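Local coordinates for protein phenolic acid decarboxylase (Sedimentibacter hydroxybenzoicus, PDB 7AE5) that catalyses the reversible, non-oxidative decarboxylation of 4-hydroxybenzoate and 3,4-dihydroxybenzoate, using prenylated FMN and manganese, in anaerobic detoxification of phenolic compounds, at residues Phe126-Ile134 and Ile297-Asn307; Pro202-Val213 and Leu247-Ala255. All coordinates share one frame; numbering follows the deposited sequence.

Contact 1. Residues Phe126-Ile134 and Ile297-Asn307; sequences FEILPLYRI and ITHRTNPIFEN
The phenyl ring of Phe305 has Leu129 CB over one face, a CH-pi contact 4.3 Å from the ring centroid and 12° off its normal. This joins an irregular loop of the FMN-binding, Rift-related domain of a UbiD-family decarboxylase to the short strand 304-306, which is paired with strand 62-65. Pro130 is the centre of an inverse gamma turn, and the turn brings Pro130 O to the edge of the same ring, 3.3 Å from Phe305 CD2. With its CG anti to the backbone N (chi1 -179°), Phe305 reaches past the pyrrolidine, whose CD lies 3.6 Å from Phe305 CB. Leu131 CD2 touches the far end of the ring at CZ, and Val63 and Ile143 add further packing around Phe305. Toward one end of the contact, the CD1 methyl of Ile128 meets the His299 imidazole obliquely, 3.4 Å from His299 NE2, while its CG2 branch faces Pro303 CG. On the other side of Phe305, Asn307 has its stronger polar partner in Ser144 N, bound through OD1. Its amide stands perpendicular to the Tyr132 ring, and Asn307 ND2 gives a weak hydrogen bond to Tyr132 OH, 3.1 Å long and bent to 149° at the hydrogen.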
# COMPACT_ATOMS: atom_id res chain seq x y z
N PHE C 126 2.37 31.76 49.82
CA PHE C 126 2.31 30.56 50.65
C PHE C 126 1.40 30.75 51.86
O PHE C 126 0.82 29.77 52.34
CB PHE C 126 3.72 30.17 51.09
CG PHE C 126 4.55 29.59 49.98
CD1 PHE C 126 5.27 30.42 49.13
CD2 PHE C 126 4.62 28.23 49.79
CE1 PHE C 126 6.03 29.90 48.11
CE2 PHE C 126 5.38 27.69 48.77
CZ PHE C 126 6.09 28.53 47.93
N GLU C 127 1.26 31.98 52.35
CA GLU C 127 0.31 32.24 53.43
C GLU C 127 -1.13 32.23 52.94
O GLU C 127 -2.05 32.33 53.76
CB GLU C 127 0.63 33.57 54.11
CG GLU C 127 1.59 33.44 55.28
CD GLU C 127 2.30 34.73 55.62
OE1 GLU C 127 2.03 35.75 54.95
OE2 GLU C 127 3.14 34.72 56.55
N ILE C 128 -1.35 32.12 51.63
CA ILE C 128 -2.68 32.03 51.05
C ILE C 128 -2.94 30.64 50.46
O ILE C 128 -3.98 30.03 50.71
CB ILE C 128 -2.90 33.13 49.98
CG1 ILE C 128 -2.82 34.51 50.62
CG2 ILE C 128 -4.23 32.93 49.27
CD1 ILE C 128 -3.76 34.70 51.79
N LEU C 129 -1.98 30.13 49.68
CA LEU C 129 -2.17 28.90 48.93
C LEU C 129 -1.30 27.79 49.50
O LEU C 129 -0.08 27.97 49.64
CB LEU C 129 -1.82 29.11 47.46
CG LEU C 129 -2.58 30.21 46.72
CD1 LEU C 129 -1.98 30.44 45.34
CD2 LEU C 129 -4.05 29.86 46.61
N PRO C 130 -1.88 26.64 49.85
CA PRO C 130 -1.04 25.47 50.18
C PRO C 130 -0.38 24.91 48.94
O PRO C 130 -0.90 23.97 48.31
CB PRO C 130 -2.04 24.49 50.80
CG PRO C 130 -3.25 25.31 51.16
CD PRO C 130 -3.30 26.41 50.15
N LEU C 131 0.77 25.47 48.57
CA LEU C 131 1.43 25.11 47.32
C LEU C 131 2.25 23.84 47.49
O LEU C 131 2.87 23.61 48.53
CB LEU C 131 2.32 26.26 46.86
CG LEU C 131 1.55 27.48 46.34
CD1 LEU C 131 2.39 28.74 46.45
CD2 LEU C 131 1.09 27.26 44.90
N TYR C 132 2.26 23.02 46.44
CA TYR C 132 2.88 21.70 46.48
C TYR C 132 3.37 21.35 45.08
O TYR C 132 3.06 22.03 44.10
CB TYR C 132 1.89 20.65 46.98
CG TYR C 132 0.66 20.52 46.12
CD1 TYR C 132 -0.40 21.41 46.24
CD2 TYR C 132 0.55 19.51 45.17
CE1 TYR C 132 -1.52 21.30 45.44
CE2 TYR C 132 -0.57 19.39 44.37
CZ TYR C 132 -1.60 20.29 44.51
OH TYR C 132 -2.71 20.16 43.72
N ARG C 133 4.15 20.28 44.99
CA ARG C 133 4.67 19.81 43.72
C ARG C 133 3.71 18.78 43.12
O ARG C 133 3.43 17.75 43.74
CB ARG C 133 6.07 19.21 43.87
CG ARG C 133 6.83 19.16 42.56
CD ARG C 133 8.15 18.42 42.68
NE ARG C 133 9.09 19.08 43.58
CZ ARG C 133 9.79 20.16 43.26
NH1 ARG C 133 9.65 20.76 42.09
NH2 ARG C 133 10.65 20.66 44.14
N ILE C 134 3.22 19.07 41.91
CA ILE C 134 2.21 18.22 41.29
C ILE C 134 2.83 16.93 40.77
O ILE C 134 2.33 15.83 41.03
CB ILE C 134 1.48 18.99 40.18
CG1 ILE C 134 1.00 20.34 40.70
CG2 ILE C 134 0.32 18.17 39.64
CD1 ILE C 134 0.29 21.18 39.67
N ILE C 297 -3.07 40.82 46.34
CA ILE C 297 -3.87 39.61 46.49
C ILE C 297 -5.17 39.98 47.18
O ILE C 297 -5.17 40.64 48.22
CB ILE C 297 -3.12 38.53 47.30
CG1 ILE C 297 -1.97 37.95 46.49
CG2 ILE C 297 -4.08 37.42 47.73
CD1 ILE C 297 -1.07 37.03 47.29
N THR C 298 -6.29 39.57 46.58
CA THR C 298 -7.61 39.69 47.20
C THR C 298 -8.23 38.30 47.27
O THR C 298 -8.25 37.57 46.27
CB THR C 298 -8.52 40.63 46.41
OG1 THR C 298 -9.14 39.92 45.33
CG2 THR C 298 -7.72 41.80 45.84
N HIS C 299 -8.73 37.93 48.45
CA HIS C 299 -9.20 36.57 48.65
C HIS C 299 -10.34 36.53 49.65
O HIS C 299 -10.46 37.41 50.51
CB HIS C 299 -8.06 35.65 49.11
CG HIS C 299 -7.58 35.93 50.50
ND1 HIS C 299 -8.19 35.42 51.62
CD2 HIS C 299 -6.54 36.68 50.95
CE1 HIS C 299 -7.55 35.83 52.70
NE2 HIS C 299 -6.54 36.60 52.32
N ARG C 300 -11.17 35.50 49.53
CA ARG C 300 -12.24 35.26 50.49
C ARG C 300 -11.65 34.78 51.81
O ARG C 300 -10.48 34.41 51.91
CB ARG C 300 -13.22 34.22 49.94
CG ARG C 300 -13.66 34.47 48.51
CD ARG C 300 -14.62 33.40 48.03
NE ARG C 300 -15.69 33.15 48.98
CZ ARG C 300 -16.87 32.64 48.67
NH1 ARG C 300 -17.18 32.31 47.42
NH2 ARG C 300 -17.78 32.45 49.63
N THR C 301 -12.48 34.81 52.85
CA THR C 301 -12.03 34.35 54.16
C THR C 301 -11.92 32.83 54.17
O THR C 301 -12.84 32.12 53.77
CB THR C 301 -13.00 34.82 55.25
OG1 THR C 301 -13.14 36.24 55.18
CG2 THR C 301 -12.48 34.42 56.63
N ASN C 302 -10.77 32.33 54.64
CA ASN C 302 -10.43 30.92 54.57
C ASN C 302 -10.54 30.40 53.13
O ASN C 302 -11.34 29.51 52.85
CB ASN C 302 -11.30 30.09 55.51
CG ASN C 302 -10.84 30.19 56.96
OD1 ASN C 302 -10.36 29.21 57.54
ND2 ASN C 302 -10.99 31.37 57.56
N PRO C 303 -9.73 30.93 52.21
CA PRO C 303 -9.85 30.51 50.81
C PRO C 303 -9.45 29.07 50.61
O PRO C 303 -8.70 28.48 51.39
CB PRO C 303 -8.90 31.46 50.07
CG PRO C 303 -7.93 31.90 51.10
CD PRO C 303 -8.68 31.93 52.40
N ILE C 304 -9.95 28.50 49.51
CA ILE C 304 -9.73 27.11 49.16
C ILE C 304 -8.91 27.06 47.88
O ILE C 304 -9.34 27.58 46.84
CB ILE C 304 -11.07 26.36 48.99
CG1 ILE C 304 -11.79 26.26 50.33
CG2 ILE C 304 -10.82 24.99 48.41
CD1 ILE C 304 -13.27 25.96 50.22
N PHE C 305 -7.73 26.45 47.96
CA PHE C 305 -6.83 26.35 46.81
C PHE C 305 -7.34 25.25 45.89
O PHE C 305 -7.06 24.07 46.10
CB PHE C 305 -5.41 26.06 47.28
CG PHE C 305 -4.40 25.97 46.17
CD1 PHE C 305 -4.60 26.63 44.96
CD2 PHE C 305 -3.23 25.24 46.33
CE1 PHE C 305 -3.67 26.55 43.94
CE2 PHE C 305 -2.30 25.16 45.31
CZ PHE C 305 -2.52 25.81 44.12
N GLU C 306 -8.10 25.64 44.87
CA GLU C 306 -8.61 24.70 43.88
C GLU C 306 -7.51 24.46 42.85
O GLU C 306 -7.25 25.32 42.00
CB GLU C 306 -9.88 25.23 43.23
CG GLU C 306 -10.52 24.24 42.25
CD GLU C 306 -11.38 24.92 41.20
OE1 GLU C 306 -11.47 26.16 41.21
OE2 GLU C 306 -11.97 24.20 40.37
N ASN C 307 -6.87 23.30 42.92
CA ASN C 307 -5.78 22.95 42.03
C ASN C 307 -6.09 21.64 41.32
O ASN C 307 -6.97 20.89 41.72
CB ASN C 307 -4.45 22.85 42.79
CG ASN C 307 -3.28 23.36 41.98
OD1 ASN C 307 -3.43 24.26 41.15
ND2 ASN C 307 -2.10 22.81 42.23

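Contact 2. Residues Pro202-Val213 and Leu247-Ala255; sequences PIAITIGNNPLV and LYDHLYVPA
This is a side-chain interface between two sheets: strand 202-207 of the large antiparallel sheet in the FMN-binding domain runs beside strand 252-254 of a separate small mixed sheet. The axes of these short segments are 1° apart in direction and approach to 8.1 Å, and no hydrogen bond crosses between the segments, which rules out strand pairing here. At one end Pro202 CB sits over the centre of the Tyr248 ring, 3.3 Å from the centroid and 4° off the normal, a CH-pi contact; Leu247 CB covers the opposite face. Pro202 CG meets the His250 ring at its edge, and the His250 NE2 buried there has no polar partner in the model. Further along, Ala204 CB packs 3.7 Å from Val253 CG1. Thr206 CG2 and Pro254 CD then meet tip to tip at 3.7 Å. With chi1 at 71°, Thr206 sets CG2 opposite the carbonyl carbon and toward Pro254, while OG1 is hydrogen-bonded to Ser147 O and accepts from Asn209 ND2. Asn209 OD1, hydrogen-bonded to Ser257 OG, comes within 3.4 Å of Pro254 CG. Strand 259-265 flanks strand 202-207 and touches Val253 through Val260, whereas helix 227-234 packs on Pro254 through Tyr228 and on Val213 through Val231.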
# COMPACT_ATOMS: atom_id res chain seq x y z
N PRO C 202 -0.57 44.39 32.73
CA PRO C 202 -1.35 43.89 33.87
C PRO C 202 -2.18 42.67 33.52
O PRO C 202 -2.78 42.59 32.44
CB PRO C 202 -2.24 45.09 34.23
CG PRO C 202 -2.12 46.08 33.09
CD PRO C 202 -1.24 45.50 32.03
N ILE C 203 -2.20 41.71 34.45
CA ILE C 203 -3.07 40.55 34.36
C ILE C 203 -3.67 40.28 35.74
O ILE C 203 -3.19 40.78 36.76
CB ILE C 203 -2.34 39.27 33.86
CG1 ILE C 203 -1.58 38.60 35.00
CG2 ILE C 203 -1.41 39.58 32.70
CD1 ILE C 203 -1.01 37.25 34.63
N ALA C 204 -4.74 39.50 35.75
CA ALA C 204 -5.36 39.02 36.97
C ALA C 204 -5.44 37.50 36.93
O ALA C 204 -5.81 36.92 35.90
CB ALA C 204 -6.76 39.61 37.17
N ILE C 205 -5.07 36.86 38.03
CA ILE C 205 -5.02 35.40 38.13
C ILE C 205 -6.02 34.99 39.20
O ILE C 205 -5.80 35.24 40.39
CB ILE C 205 -3.61 34.89 38.46
CG1 ILE C 205 -2.62 35.33 37.39
CG2 ILE C 205 -3.60 33.39 38.60
CD1 ILE C 205 -1.17 35.20 37.81
N THR C 206 -7.12 34.36 38.78
CA THR C 206 -8.18 33.95 39.70
C THR C 206 -8.10 32.45 39.96
O THR C 206 -7.92 31.65 39.03
CB THR C 206 -9.56 34.31 39.15
OG1 THR C 206 -9.87 33.47 38.03
CG2 THR C 206 -9.58 35.77 38.71
N ILE C 207 -8.24 32.07 41.23
CA ILE C 207 -8.13 30.69 41.67
C ILE C 207 -9.37 30.34 42.48
O ILE C 207 -9.84 31.15 43.30
CB ILE C 207 -6.85 30.47 42.52
CG1 ILE C 207 -5.61 30.91 41.73
CG2 ILE C 207 -6.73 29.01 42.94
CD1 ILE C 207 -4.38 31.12 42.59
N GLY C 208 -9.91 29.15 42.25
CA GLY C 208 -11.11 28.71 42.94
C GLY C 208 -12.36 29.38 42.41
O GLY C 208 -12.80 30.41 42.94
N ASN C 209 -12.95 28.82 41.36
CA ASN C 209 -14.02 29.48 40.63
C ASN C 209 -15.21 28.55 40.44
O ASN C 209 -15.12 27.33 40.62
CB ASN C 209 -13.54 29.96 39.25
CG ASN C 209 -12.59 31.14 39.34
OD1 ASN C 209 -12.97 32.22 39.80
ND2 ASN C 209 -11.36 30.94 38.90
N ASN C 210 -16.33 29.17 40.08
CA ASN C 210 -17.49 28.53 39.48
C ASN C 210 -16.99 27.57 38.40
O ASN C 210 -16.19 27.97 37.55
CB ASN C 210 -18.42 29.61 38.91
CG ASN C 210 -19.61 29.06 38.13
OD1 ASN C 210 -19.80 27.85 37.99
ND2 ASN C 210 -20.42 29.97 37.61
N PRO C 211 -17.41 26.30 38.43
CA PRO C 211 -16.87 25.34 37.44
C PRO C 211 -17.09 25.75 36.00
O PRO C 211 -16.31 25.34 35.13
CB PRO C 211 -17.62 24.04 37.78
CG PRO C 211 -18.78 24.45 38.65
CD PRO C 211 -18.30 25.64 39.40
N LEU C 212 -18.12 26.55 35.70
CA LEU C 212 -18.32 26.99 34.32
C LEU C 212 -17.30 28.04 33.92
O LEU C 212 -16.98 28.17 32.73
CB LEU C 212 -19.73 27.53 34.13
CG LEU C 212 -20.82 26.51 33.77
CD1 LEU C 212 -20.42 25.70 32.54
CD2 LEU C 212 -21.12 25.61 34.94
N VAL C 213 -16.79 28.81 34.88
CA VAL C 213 -15.76 29.80 34.57
C VAL C 213 -14.47 29.10 34.16
O VAL C 213 -13.86 29.44 33.14
CB VAL C 213 -15.53 30.73 35.77
CG1 VAL C 213 -14.31 31.61 35.53
CG2 VAL C 213 -16.77 31.57 36.02
N LEU C 247 -6.60 47.09 41.24
CA LEU C 247 -5.57 47.98 40.73
C LEU C 247 -5.75 48.35 39.26
O LEU C 247 -5.17 49.35 38.82
CB LEU C 247 -4.19 47.33 40.90
CG LEU C 247 -3.85 46.80 42.29
CD1 LEU C 247 -2.53 46.05 42.26
CD2 LEU C 247 -3.81 47.94 43.29
N TYR C 248 -6.55 47.60 38.51
CA TYR C 248 -6.62 47.76 37.06
C TYR C 248 -8.08 47.91 36.64
O TYR C 248 -8.90 47.03 36.94
CB TYR C 248 -5.94 46.58 36.36
CG TYR C 248 -4.50 46.41 36.79
CD1 TYR C 248 -3.57 47.43 36.58
CD2 TYR C 248 -4.08 45.26 37.45
CE1 TYR C 248 -2.26 47.29 36.98
CE2 TYR C 248 -2.76 45.12 37.85
CZ TYR C 248 -1.85 46.13 37.61
OH TYR C 248 -0.54 46.00 38.01
N ASP C 249 -8.38 49.01 35.95
CA ASP C 249 -9.77 49.33 35.62
C ASP C 249 -10.31 48.42 34.52
O ASP C 249 -11.49 48.05 34.54
CB ASP C 249 -9.87 50.80 35.20
CG ASP C 249 -9.51 51.75 36.32
OD1 ASP C 249 -9.37 51.29 37.47
OD2 ASP C 249 -9.37 52.97 36.05
N HIS C 250 -9.46 48.06 33.56
CA HIS C 250 -9.88 47.28 32.40
C HIS C 250 -10.00 45.79 32.67
O HIS C 250 -10.44 45.05 31.78
CB HIS C 250 -8.91 47.50 31.23
CG HIS C 250 -7.48 47.16 31.56
ND1 HIS C 250 -6.95 47.28 32.82
CD2 HIS C 250 -6.49 46.66 30.78
CE1 HIS C 250 -5.69 46.90 32.81
NE2 HIS C 250 -5.38 46.52 31.58
N LEU C 251 -9.62 45.32 33.86
CA LEU C 251 -9.62 43.90 34.19
C LEU C 251 -10.74 43.60 35.17
O LEU C 251 -10.86 44.26 36.21
CB LEU C 251 -8.27 43.48 34.77
CG LEU C 251 -7.10 43.51 33.78
CD1 LEU C 251 -5.83 43.02 34.44
CD2 LEU C 251 -7.44 42.70 32.55
N TYR C 252 -11.55 42.60 34.84
CA TYR C 252 -12.69 42.19 35.64
C TYR C 252 -12.55 40.71 35.99
O TYR C 252 -12.20 39.88 35.14
CB TYR C 252 -14.02 42.45 34.93
CG TYR C 252 -14.45 43.91 34.98
CD1 TYR C 252 -13.73 44.88 34.29
CD2 TYR C 252 -15.55 44.31 35.72
CE1 TYR C 252 -14.12 46.21 34.33
CE2 TYR C 252 -15.94 45.64 35.77
CZ TYR C 252 -15.22 46.58 35.07
OH TYR C 252 -15.60 47.91 35.12
N VAL C 253 -12.80 40.41 37.25
CA VAL C 253 -12.63 39.08 37.81
C VAL C 253 -14.00 38.62 38.29
O VAL C 253 -14.89 39.45 38.54
CB VAL C 253 -11.57 39.07 38.94
CG1 VAL C 253 -10.27 39.73 38.45
CG2 VAL C 253 -12.09 39.77 40.17
N PRO C 254 -14.21 37.30 38.41
CA PRO C 254 -15.48 36.83 38.96
C PRO C 254 -15.64 37.13 40.45
O PRO C 254 -14.71 37.02 41.24
CB PRO C 254 -15.45 35.34 38.63
CG PRO C 254 -13.96 35.02 38.25
CD PRO C 254 -13.20 36.23 38.57
N ALA C 255 -16.87 37.54 40.81
CA ALA C 255 -17.10 38.07 42.16
C ALA C 255 -16.75 37.03 43.22
O ALA C 255 -16.26 37.39 44.29
CB ALA C 255 -18.54 38.54 42.31

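Overall arrangement
From the N terminus, the loop 126-134 comes first and strand 202-207, with the helix start at 211-213, second. Segment 247-255 then returns to 202-213, closing contact 2, and segment 297-307 returns to 126-134, closing contact 1. The shorter loop is therefore nested inside the longer one. Both contacts reach the large antiparallel sheet: contact 1 ties the end of strand 287-299 and the sheet containing 304-306 to the loop, and contact 2 ties strand 202-207 to the small mixed sheet. Their centres are about 15 Å apart. They meet where Ile207 packs on Leu129 and Phe305, and where Glu306 OE1 lies 3.0 Å from Asn209 N, a probable hydrogen bond.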